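Local atomic coordinates of pyocin S5 (Pseudomonas aeruginosa PAO1, PDB entry 6THK), a protein that kills related bacteria as a bacteriocin, probably by forming pores that depolarise the cytoplasmic membrane. Residues K325-A328 / D329-E333; S132-S135 / I136-A139. The protein carries 1 engineered substitution. All coordinates share one frame; numbering follows the deposited sequence.

Contact 1. Residues K325-A328 / D329-E333; sequences KFTA and DFYKE. With ZN (zinc ion), chain J.
The carbonyl oxygen of K325 receives the backbone N-H of D329 at 2.8 Å from N to O, an i to i+4 bond in the part of helix 272-338 that belongs to the colicin pore-forming family region. The turn exemplifies an amphipathic helix: exposed D329, K332 and E333 on one side, buried T327, F330 and Y331 on the other. On the polar side, D329 holds its carboxylate beside its own backbone N (chi1 -78°), and K332, its chain bent near the end, brings NZ to 3.1 Å from D329 OD1 in a salt bridge whose hydrogen bond is weak. On the inward side, T327 and Y331 lie side by side: the methyl CG2 of T327 rests 3.9 Å from CE2 of the Y331 ring, while T327 OG1 is hydrogen-bonded to the carbonyl of A323. F330 N bonds to F326 O at 2.9 Å and only weakly to T327 O. The rings of F326 and F330 both meet F406 of helix 396-409, and F330 also meets F459, fastening this turn to other helices. E333, one turn beyond D329, binds zinc together with E336, its OE1 lying 2.3 Å from the metal.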
ATOM      1  N   LYS A 325     -44.467   4.592  11.833  1.00 48.40           N
ATOM      2  CA  LYS A 325     -45.598   4.240  10.965  1.00 48.12           C
ATOM      3  C   LYS A 325     -46.608   3.369  11.746  1.00 52.39           C
ATOM      4  O   LYS A 325     -47.811   3.622  11.680  1.00 53.63           O
ATOM      5  CB  LYS A 325     -45.052   3.461   9.765  1.00 50.37           C
ATOM      6  CG  LYS A 325     -45.981   3.267   8.581  1.00 66.95           C
ATOM      7  CD  LYS A 325     -45.368   2.258   7.573  1.00 82.05           C
ATOM      8  CE  LYS A 325     -44.016   2.661   6.987  1.00 91.46           C
ATOM      9  NZ  LYS A 325     -43.336   1.526   6.305  1.00 97.88           N
ATOM     10  N   PHE A 326     -46.106   2.366  12.497  1.00 46.32           N
ATOM     11  CA  PHE A 326     -46.875   1.432  13.323  1.00 45.07           C
ATOM     12  C   PHE A 326     -47.640   2.167  14.424  1.00 48.66           C
ATOM     13  O   PHE A 326     -48.792   1.832  14.675  1.00 48.82           O
ATOM     14  CB  PHE A 326     -45.924   0.391  13.936  1.00 46.04           C
ATOM     15  CG  PHE A 326     -46.570  -0.646  14.817  1.00 46.54           C
ATOM     16  CD1 PHE A 326     -47.142  -1.789  14.268  1.00 48.96           C
ATOM     17  CD2 PHE A 326     -46.559  -0.512  16.200  1.00 47.01           C
ATOM     18  CE1 PHE A 326     -47.708  -2.768  15.087  1.00 48.78           C
ATOM     19  CE2 PHE A 326     -47.130  -1.488  17.014  1.00 49.12           C
ATOM     20  CZ  PHE A 326     -47.703  -2.607  16.450  1.00 47.22           C
ATOM     21  N   THR A 327     -46.990   3.146  15.093  1.00 45.61           N
ATOM     22  CA  THR A 327     -47.621   3.963  16.126  1.00 45.50           C
ATOM     23  C   THR A 327     -48.751   4.790  15.478  1.00 50.75           C
ATOM     24  O   THR A 327     -49.859   4.768  15.996  1.00 49.73           O
ATOM     25  CB  THR A 327     -46.594   4.796  16.891  1.00 49.43           C
ATOM     26  OG1 THR A 327     -45.563   3.934  17.368  1.00 47.94           O
ATOM     27  CG2 THR A 327     -47.214   5.522  18.077  1.00 50.12           C
ATOM     28  N   ALA A 328     -48.485   5.458  14.320  1.00 48.14           N
ATOM     29  CA  ALA A 328     -49.511   6.219  13.582  1.00 47.96           C
ATOM     30  C   ALA A 328     -50.675   5.318  13.130  1.00 52.42           C
ATOM     31  O   ALA A 328     -51.830   5.733  13.207  1.00 52.56           O
ATOM     32  CB  ALA A 328     -48.898   6.911  12.374  1.00 48.29           C
ATOM     33  N   ASP A 329     -50.365   4.107  12.689  1.00 48.83           N
ATOM     34  CA  ASP A 329     -51.380   3.166  12.247  1.00 49.12           C
ATOM     35  C   ASP A 329     -52.230   2.662  13.406  1.00 50.67           C
ATOM     36  O   ASP A 329     -53.414   2.400  13.251  1.00 49.69           O
ATOM     37  CB  ASP A 329     -50.728   1.977  11.550  1.00 51.72           C
ATOM     38  CG  ASP A 329     -50.306   2.291  10.145  1.00 68.33           C
ATOM     39  OD1 ASP A 329     -50.208   3.484   9.816  1.00 70.84           O
ATOM     40  OD2 ASP A 329     -50.067   1.349   9.369  1.00 77.13           O
ATOM     41  N   PHE A 330     -51.628   2.561  14.581  1.00 44.24           N
ATOM     42  CA  PHE A 330     -52.338   2.068  15.748  1.00 42.16           C
ATOM     43  C   PHE A 330     -53.517   2.970  16.085  1.00 43.50           C
ATOM     44  O   PHE A 330     -54.578   2.487  16.423  1.00 42.85           O
ATOM     45  CB  PHE A 330     -51.378   1.948  16.930  1.00 42.32           C
ATOM     46  CG  PHE A 330     -52.038   1.607  18.229  1.00 41.51           C
ATOM     47  CD1 PHE A 330     -52.555   0.351  18.450  1.00 43.69           C
ATOM     48  CD2 PHE A 330     -52.112   2.534  19.238  1.00 42.36           C
ATOM     49  CE1 PHE A 330     -53.149   0.032  19.648  1.00 44.02           C
ATOM     50  CE2 PHE A 330     -52.701   2.224  20.440  1.00 45.53           C
ATOM     51  CZ  PHE A 330     -53.224   0.972  20.647  1.00 43.28           C
ATOM     52  N   TYR A 331     -53.329   4.279  15.996  1.00 38.86           N
ATOM     53  CA  TYR A 331     -54.410   5.208  16.263  1.00 39.58           C
ATOM     54  C   TYR A 331     -55.538   5.046  15.246  1.00 45.10           C
ATOM     55  O   TYR A 331     -56.702   5.141  15.594  1.00 43.86           O
ATOM     56  CB  TYR A 331     -53.909   6.645  16.288  1.00 39.47           C
ATOM     57  CG  TYR A 331     -52.846   6.902  17.318  1.00 38.44           C
ATOM     58  CD1 TYR A 331     -53.122   6.806  18.662  1.00 39.74           C
ATOM     59  CD2 TYR A 331     -51.566   7.245  16.941  1.00 38.78           C
ATOM     60  CE1 TYR A 331     -52.151   7.041  19.606  1.00 41.36           C
ATOM     61  CE2 TYR A 331     -50.590   7.480  17.875  1.00 39.69           C
ATOM     62  CZ  TYR A 331     -50.888   7.378  19.205  1.00 48.50           C
ATOM     63  OH  TYR A 331     -49.917   7.612  20.137  1.00 53.22           O
ATOM     64  N   LYS A 332     -55.182   4.839  13.984  1.00 42.43           N
ATOM     65  CA  LYS A 332     -56.180   4.653  12.943  1.00 42.71           C
ATOM     66  C   LYS A 332     -56.994   3.394  13.181  1.00 50.31           C
ATOM     67  O   LYS A 332     -58.207   3.408  13.079  1.00 51.41           O
ATOM     68  CB  LYS A 332     -55.512   4.558  11.577  1.00 45.10           C
ATOM     69  CG  LYS A 332     -55.037   5.878  11.003  1.00 53.91           C
ATOM     70  CD  LYS A 332     -54.338   5.660   9.673  1.00 65.72           C
ATOM     71  CE  LYS A 332     -53.208   6.651   9.474  1.00 78.84           C
ATOM     72  NZ  LYS A 332     -51.906   5.982   9.205  1.00 87.55           N
ATOM     73  N   GLU A 333     -56.309   2.310  13.531  1.00 48.00           N
ATOM     74  CA  GLU A 333     -56.950   1.029  13.803  1.00 47.64           C
ATOM     75  C   GLU A 333     -57.859   1.117  15.017  1.00 48.62           C
ATOM     76  O   GLU A 333     -58.902   0.484  15.067  1.00 49.25           O
ATOM     77  CB  GLU A 333     -55.929  -0.088  13.956  1.00 49.69           C
ATOM     78  CG  GLU A 333     -56.552  -1.467  14.080  1.00 66.12           C
ATOM     79  CD  GLU A 333     -57.262  -1.917  12.820  1.00 97.24           C
ATOM     80  OE1 GLU A 333     -56.683  -1.783  11.728  1.00 90.17           O
ATOM     81  OE2 GLU A 333     -58.398  -2.415  12.925  1.00 98.42           O
TER
HETATM   82 ZN    ZN J 609     -58.020  -1.662   9.846  1.00123.93          ZN

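Contact 2. Residues S132-S135 / I136-A139; sequences SSLS and IYEA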
ATOM      1  N   SER A 132      73.936 -12.870 -42.574  1.00 53.04           N
ATOM      2  CA  SER A 132      75.364 -12.571 -42.709  1.00 52.37           C
ATOM      3  C   SER A 132      75.459 -11.129 -43.196  1.00 56.54           C
ATOM      4  O   SER A 132      74.504 -10.632 -43.803  1.00 57.30           O
ATOM      5  CB  SER A 132      76.004 -13.496 -43.740  1.00 54.62           C
ATOM      6  OG  SER A 132      75.500 -13.262 -45.045  1.00 59.67           O
ATOM      7  N   SER A 133      76.599 -10.466 -42.975  1.00 52.39           N
ATOM      8  CA  SER A 133      76.795  -9.089 -43.451  1.00 51.76           C
ATOM      9  C   SER A 133      76.654  -8.975 -44.981  1.00 54.17           C
ATOM     10  O   SER A 133      76.254  -7.920 -45.470  1.00 54.45           O
ATOM     11  CB  SER A 133      78.130  -8.523 -42.969  1.00 56.37           C
ATOM     12  OG  SER A 133      79.194  -9.455 -43.071  1.00 67.02           O
ATOM     13  N   LEU A 134      76.918 -10.079 -45.721  1.00 48.82           N
ATOM     14  CA  LEU A 134      76.791 -10.127 -47.179  1.00 48.22           C
ATOM     15  C   LEU A 134      75.328 -10.251 -47.575  1.00 51.27           C
ATOM     16  O   LEU A 134      74.910  -9.614 -48.541  1.00 51.88           O
ATOM     17  CB  LEU A 134      77.646 -11.262 -47.800  1.00 48.17           C
ATOM     18  CG  LEU A 134      77.602 -11.416 -49.327  1.00 52.67           C
ATOM     19  CD1 LEU A 134      78.297 -10.252 -50.039  1.00 52.81           C
ATOM     20  CD2 LEU A 134      78.177 -12.742 -49.761  1.00 54.10           C
ATOM     21  N   SER A 135      74.551 -11.058 -46.833  1.00 47.23           N
ATOM     22  CA  SER A 135      73.118 -11.223 -47.063  1.00 47.11           C
ATOM     23  C   SER A 135      72.446  -9.846 -46.955  1.00 51.19           C
ATOM     24  O   SER A 135      71.769  -9.436 -47.892  1.00 51.18           O
ATOM     25  CB  SER A 135      72.523 -12.205 -46.054  1.00 51.13           C
ATOM     26  OG  SER A 135      71.105 -12.193 -46.087  1.00 59.62           O
ATOM     27  N   ILE A 136      72.735  -9.097 -45.868  1.00 47.68           N
ATOM     28  CA  ILE A 136      72.202  -7.757 -45.633  1.00 47.65           C
ATOM     29  C   ILE A 136      72.610  -6.815 -46.762  1.00 53.97           C
ATOM     30  O   ILE A 136      71.765  -6.086 -47.286  1.00 54.26           O
ATOM     31  CB  ILE A 136      72.577  -7.220 -44.221  1.00 50.48           C
ATOM     32  CG1 ILE A 136      71.958  -8.109 -43.108  1.00 50.81           C
ATOM     33  CG2 ILE A 136      72.116  -5.772 -44.068  1.00 50.94           C
ATOM     34  CD1 ILE A 136      72.471  -7.900 -41.704  1.00 54.44           C
ATOM     35  N   TYR A 137      73.888  -6.863 -47.162  1.00 51.92           N
ATOM     36  CA  TYR A 137      74.410  -6.031 -48.240  1.00 51.70           C
ATOM     37  C   TYR A 137      73.668  -6.235 -49.563  1.00 54.08           C
ATOM     38  O   TYR A 137      73.319  -5.250 -50.216  1.00 53.66           O
ATOM     39  CB  TYR A 137      75.910  -6.272 -48.417  1.00 53.66           C
ATOM     40  CG  TYR A 137      76.509  -5.579 -49.623  1.00 57.04           C
ATOM     41  CD1 TYR A 137      76.790  -4.215 -49.601  1.00 59.60           C
ATOM     42  CD2 TYR A 137      76.810  -6.290 -50.784  1.00 57.98           C
ATOM     43  CE1 TYR A 137      77.360  -3.574 -50.705  1.00 60.90           C
ATOM     44  CE2 TYR A 137      77.359  -5.656 -51.899  1.00 58.99           C
ATOM     45  CZ  TYR A 137      77.637  -4.299 -51.853  1.00 67.65           C
ATOM     46  OH  TYR A 137      78.205  -3.677 -52.936  1.00 70.76           O
ATOM     47  N   GLU A 138      73.423  -7.500 -49.946  1.00 50.21           N
ATOM     48  CA  GLU A 138      72.765  -7.844 -51.208  1.00 50.23           C
ATOM     49  C   GLU A 138      71.304  -7.470 -51.178  1.00 55.63           C
ATOM     50  O   GLU A 138      70.745  -7.084 -52.212  1.00 55.85           O
ATOM     51  CB  GLU A 138      72.973  -9.329 -51.578  1.00 51.86           C
ATOM     52  CG  GLU A 138      74.433  -9.728 -51.803  1.00 61.37           C
ATOM     53  CD  GLU A 138      75.168  -9.179 -53.019  1.00 74.32           C
ATOM     54  OE1 GLU A 138      74.564  -8.419 -53.812  1.00 61.01           O
ATOM     55  OE2 GLU A 138      76.365  -9.514 -53.174  1.00 62.15           O
ATOM     56  N   ALA A 139      70.709  -7.539 -50.000  1.00 51.46           N
ATOM     57  CA  ALA A 139      69.334  -7.151 -49.840  1.00 50.17           C
ATOM     58  C   ALA A 139      69.276  -5.649 -50.026  1.00 55.82           C
ATOM     59  O   ALA A 139      68.408  -5.143 -50.715  1.00 57.43           O
ATOM     60  CB  ALA A 139      68.830  -7.540 -48.469  1.00 50.26           C
TER
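L134 and E138 touch one turn apart on the first turns of helix 133-145, their side chains alongside each other and pointing the same way. The glutamate is instructive when followed outward. Its CB sits 3.6 Å from the carbonyl oxygen of L134, and CG comes closer still, 3.3 Å from that same L134 O. With CG beside the backbone N (chi1 -62°) and a second bend at chi2, the chain folds back over the preceding turn, and the carboxylate reaches the leucine: E138 OE2 lies 3.8 Å from L134 CD1, a van der Waals contact between a carboxylate oxygen and a methyl group. The same methyl also touches the Y137 ring obliquely, 4.3 Å from L134 CD1 to Y137 CD2.

Beneath these side chains the backbone bonds begin at an N-cap. S132 OG accepts the N-H of S135 at 3.0 Å, while S132 O takes that of I136 in a nearly straight bond (170° at the hydrogen). Further i to i+4 bonds follow from Y137, E138 and A139 to the carbonyls of S133, L134 and S135. S135 OG turns to the side-chain amide of Q131, just ahead of the cap.

The inner face belongs to I136, whose CG1 passes 3.7 Å from S132 O. Together with S133 it packs on I53 of helix 42-87, and Y137 leans on L49 of the same helix, so the short helix is laid against the long N-terminal one.

Chemically, the serine hydroxyl supplies the acceptor that a first-turn N-H lacks within the helix, so the N-H of S135 is satisfied from within the segment, by the N-cap serine, whereas L134 and E138 meet through dispersion forces, without a polar bond between them.

In the fold
Contact 2 comes first along the chain, at the start of helix 133-145, and contact 1 follows near the end of helix 272-338; the two do not touch. Their centres are about 140 Å apart and lie on opposite sides of the centre of this elongated, almost wholly helical molecule. Contact 2 belongs to the end where the short helix packs on helix 42-87, whereas contact 1 sits where helix 272-338 meets helices 396-409 and 451-464 of the colicin pore-forming region. Each is a local contact within one helix, some of whose side chains also pack on other helices. With contact 1 in the probable pore-forming region, neither can influence the other by direct contact.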